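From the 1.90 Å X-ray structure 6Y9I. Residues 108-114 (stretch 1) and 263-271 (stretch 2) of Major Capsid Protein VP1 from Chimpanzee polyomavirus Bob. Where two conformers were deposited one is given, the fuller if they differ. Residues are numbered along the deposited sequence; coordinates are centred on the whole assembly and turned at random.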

# COMPACT_ATOMS: atom_id res chain seq x y z
N HIS A 108 -24.10 13.18 0.96
CA HIS A 108 -25.27 13.97 1.42
C HIS A 108 -25.61 13.58 2.86
O HIS A 108 -26.77 13.42 3.21
N LEU A 109 -24.58 13.44 3.68
CA LEU A 109 -24.70 13.07 5.11
C LEU A 109 -25.41 14.19 5.88
O LEU A 109 -24.97 15.34 5.88
N LEU A 110 -26.51 13.84 6.55
CA LEU A 110 -27.31 14.78 7.37
C LEU A 110 -26.39 15.43 8.42
O LEU A 110 -25.63 14.71 9.08
N GLU A 111 -26.47 16.75 8.52
CA GLU A 111 -25.75 17.60 9.50
C GLU A 111 -24.27 17.71 9.15
O GLU A 111 -23.57 18.42 9.89
N ALA A 112 -23.79 17.14 8.05
CA ALA A 112 -22.33 17.00 7.80
C ALA A 112 -21.78 18.26 7.12
O ALA A 112 -22.48 18.87 6.34
N LYS A 113 -20.55 18.63 7.46
CA LYS A 113 -19.75 19.73 6.86
C LYS A 113 -19.76 19.62 5.33
O LYS A 113 -19.58 18.51 4.78
N MET A 114 -19.91 20.75 4.66
CA MET A 114 -19.87 20.85 3.19
C MET A 114 -18.41 20.86 2.73
O MET A 114 -17.60 21.66 3.24
N VAL A 263 -15.43 8.70 10.60
CA VAL A 263 -16.19 9.74 11.34
C VAL A 263 -16.95 10.58 10.33
O VAL A 263 -16.51 10.72 9.15
N MET A 264 -18.07 11.13 10.76
CA MET A 264 -18.69 12.28 10.08
C MET A 264 -18.29 13.53 10.85
O MET A 264 -18.02 13.44 12.09
N VAL A 265 -18.21 14.64 10.14
CA VAL A 265 -17.91 16.00 10.67
C VAL A 265 -19.18 16.86 10.56
O VAL A 265 -19.79 16.94 9.46
N LYS A 266 -19.60 17.40 11.70
CA LYS A 266 -20.81 18.25 11.84
C LYS A 266 -20.51 19.63 11.26
O LYS A 266 -19.47 20.19 11.61
N ALA A 267 -21.37 20.15 10.40
CA ALA A 267 -21.20 21.48 9.78
C ALA A 267 -21.14 22.57 10.87
O ALA A 267 -20.34 23.47 10.74
N ASP A 268 -21.97 22.54 11.90
CA ASP A 268 -22.12 23.74 12.77
C ASP A 268 -20.87 23.98 13.62
O ASP A 268 -20.61 25.17 13.91
N ASN A 269 -20.15 22.95 14.06
CA ASN A 269 -19.03 23.14 15.02
C ASN A 269 -17.80 22.25 14.69
O ASN A 269 -16.75 22.47 15.34
N GLU A 270 -17.90 21.37 13.70
CA GLU A 270 -16.83 20.49 13.18
C GLU A 270 -16.50 19.39 14.20
O GLU A 270 -15.43 18.78 14.05
N ALA A 271 -17.39 19.15 15.16
CA ALA A 271 -17.34 17.98 16.07
C ALA A 271 -17.62 16.73 15.24
O ALA A 271 -18.10 16.85 14.11

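The two stretches meet through a single beta bridge, Ala112 with Lys266, and the side chains of both bridged residues point away overall from the other stretch, although each CB still touches it. Their CA atoms lie 4.5 Å apart, and the bridge is closed by two short, nearly straight hydrogen bonds: Lys113 N donates to Val265 O at 2.7 Å, and Ala267 N donates to Glu111 O at 2.8 Å. Two CA-H...O contacts reinforce the pairing, Ala112 CA to Val265 O at 3.0 Å and Lys266 CA to Glu111 O at 3.4 Å, so each of these carbonyls receives both an amide and a CA hydrogen.

Stretch 1 enters this bridge from a type II turn, Leu109 to Ala112, held by Ala112 N donating to Leu109 O at 3.1 Å. Met264 and Leu109 are the side chains that point toward the other stretch. Met264 (chi1 p, chi2 t, chi3 m) brings its thioether methyl against the turn, where its CE lies 3.6 Å from Leu110 O and 4.2 Å from Ala112 CB; the same methyl comes within 4.3 Å of Glu111 CB. Leu109, in the m, t rotamer, reaches the base of that side chain, with its CD1 4.4 Å from Met264 CB. Leu110 points away, and its part in the contact is chiefly its backbone carbonyl.

Charged side chains add two pairings across the contact. Lys113 leaves the backbone sideways, and its first three chi angles are all t. This extended chain passes Val265, with Lys113 CD 3.9 Å from Val265 CG1, before chi4 turns to p and brings Lys113 NZ within 2.9 Å of Glu270 OE2 in a hydrogen-bonded salt bridge. Glu270 (chi1 m, chi2 t) also starts sideways, but its carboxylate comes nearer to stretch 1; its OE1 is satisfied elsewhere in the structure.

A second, looser pairing joins Glu111 (chi1 m, chi2 t) to Lys266, with Glu111 OE1 3.7 Å from Lys266 NZ, a long salt bridge. The ammonium is held more closely within its own stretch, where Lys266 NZ donates to Asp268 OD1 at 2.8 Å and, weakly, to Asp268 OD2 at 3.1 Å. Lys266 has chi1 at -100°, between wells, then chi2 t and chi3 and chi4 both p, so the chain is curled rather than extended.

Water 1 adds a further link beside the bridge: it donates to Glu111 O at 2.9 Å and accepts from Asp268 N at 3.2 Å. The Glu111 carbonyl thus serves both the direct bond to Ala267 and the solvent-mediated connection.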

# COMPACT_ATOMS: atom_id res chain seq x y z
CB HIS A 108 -26.42 13.83 0.43
CG HIS A 108 -26.73 12.42 0.09
ND1 HIS A 108 -27.38 11.58 0.97
CD2 HIS A 108 -26.52 11.70 -1.04
CE1 HIS A 108 -27.51 10.39 0.42
NE2 HIS A 108 -27.02 10.45 -0.82
CB LEU A 109 -23.29 12.78 5.65
CG LEU A 109 -22.64 11.46 5.20
CD1 LEU A 109 -21.25 11.31 5.79
CD2 LEU A 109 -23.48 10.27 5.57
CB LEU A 110 -28.47 14.04 8.02
CG LEU A 110 -29.66 13.81 7.10
CD1 LEU A 110 -30.59 12.75 7.66
CD2 LEU A 110 -30.42 15.11 6.89
CB GLU A 111 -25.95 17.09 10.92
CG GLU A 111 -27.36 17.33 11.42
CD GLU A 111 -27.59 16.95 12.87
OE1 GLU A 111 -26.61 16.77 13.60
OE2 GLU A 111 -28.75 16.86 13.26
CB ALA A 112 -22.02 15.76 7.02
CB LYS A 113 -18.32 19.65 7.42
CG LYS A 113 -17.38 20.77 6.98
CD LYS A 113 -15.98 20.60 7.57
CE LYS A 113 -14.91 21.41 6.85
NZ LYS A 113 -14.87 22.83 7.31
CB MET A 114 -20.57 22.14 2.72
CG MET A 114 -20.46 22.36 1.24
SD MET A 114 -21.39 23.85 0.71
CE MET A 114 -20.30 25.15 1.33
CB VAL A 263 -15.25 10.61 12.20
CG1 VAL A 263 -14.41 9.77 13.13
CG2 VAL A 263 -14.35 11.49 11.33
CB MET A 264 -20.21 12.14 9.97
CG MET A 264 -20.90 12.20 11.28
SD MET A 264 -22.66 12.57 11.10
CE MET A 264 -22.63 14.36 10.97
CB VAL A 265 -16.71 16.62 9.93
CG1 VAL A 265 -16.42 18.01 10.48
CG2 VAL A 265 -15.46 15.75 10.00
CB LYS A 266 -21.23 18.33 13.31
CG LYS A 266 -22.37 17.39 13.69
CD LYS A 266 -22.68 17.38 15.18
CE LYS A 266 -23.09 18.72 15.73
NZ LYS A 266 -24.32 19.21 15.06
CB ALA A 267 -22.33 21.74 8.79
CB ASP A 268 -23.36 23.70 13.67
CG ASP A 268 -23.75 22.33 14.15
OD1 ASP A 268 -22.88 21.43 14.11
OD2 ASP A 268 -24.92 22.16 14.54
CB ASN A 269 -19.56 22.99 16.44
CG ASN A 269 -20.09 21.61 16.76
OD1 ASN A 269 -20.01 20.69 15.93
ND2 ASN A 269 -20.61 21.47 17.97
CB GLU A 270 -15.59 21.28 12.76
CG GLU A 270 -15.86 22.16 11.58
CD GLU A 270 -14.65 22.94 11.11
OE1 GLU A 270 -14.29 23.98 11.74
OE2 GLU A 270 -14.10 22.53 10.09
CB ALA A 271 -18.33 18.12 17.18
O HOH W 1 -24.39 20.50 11.73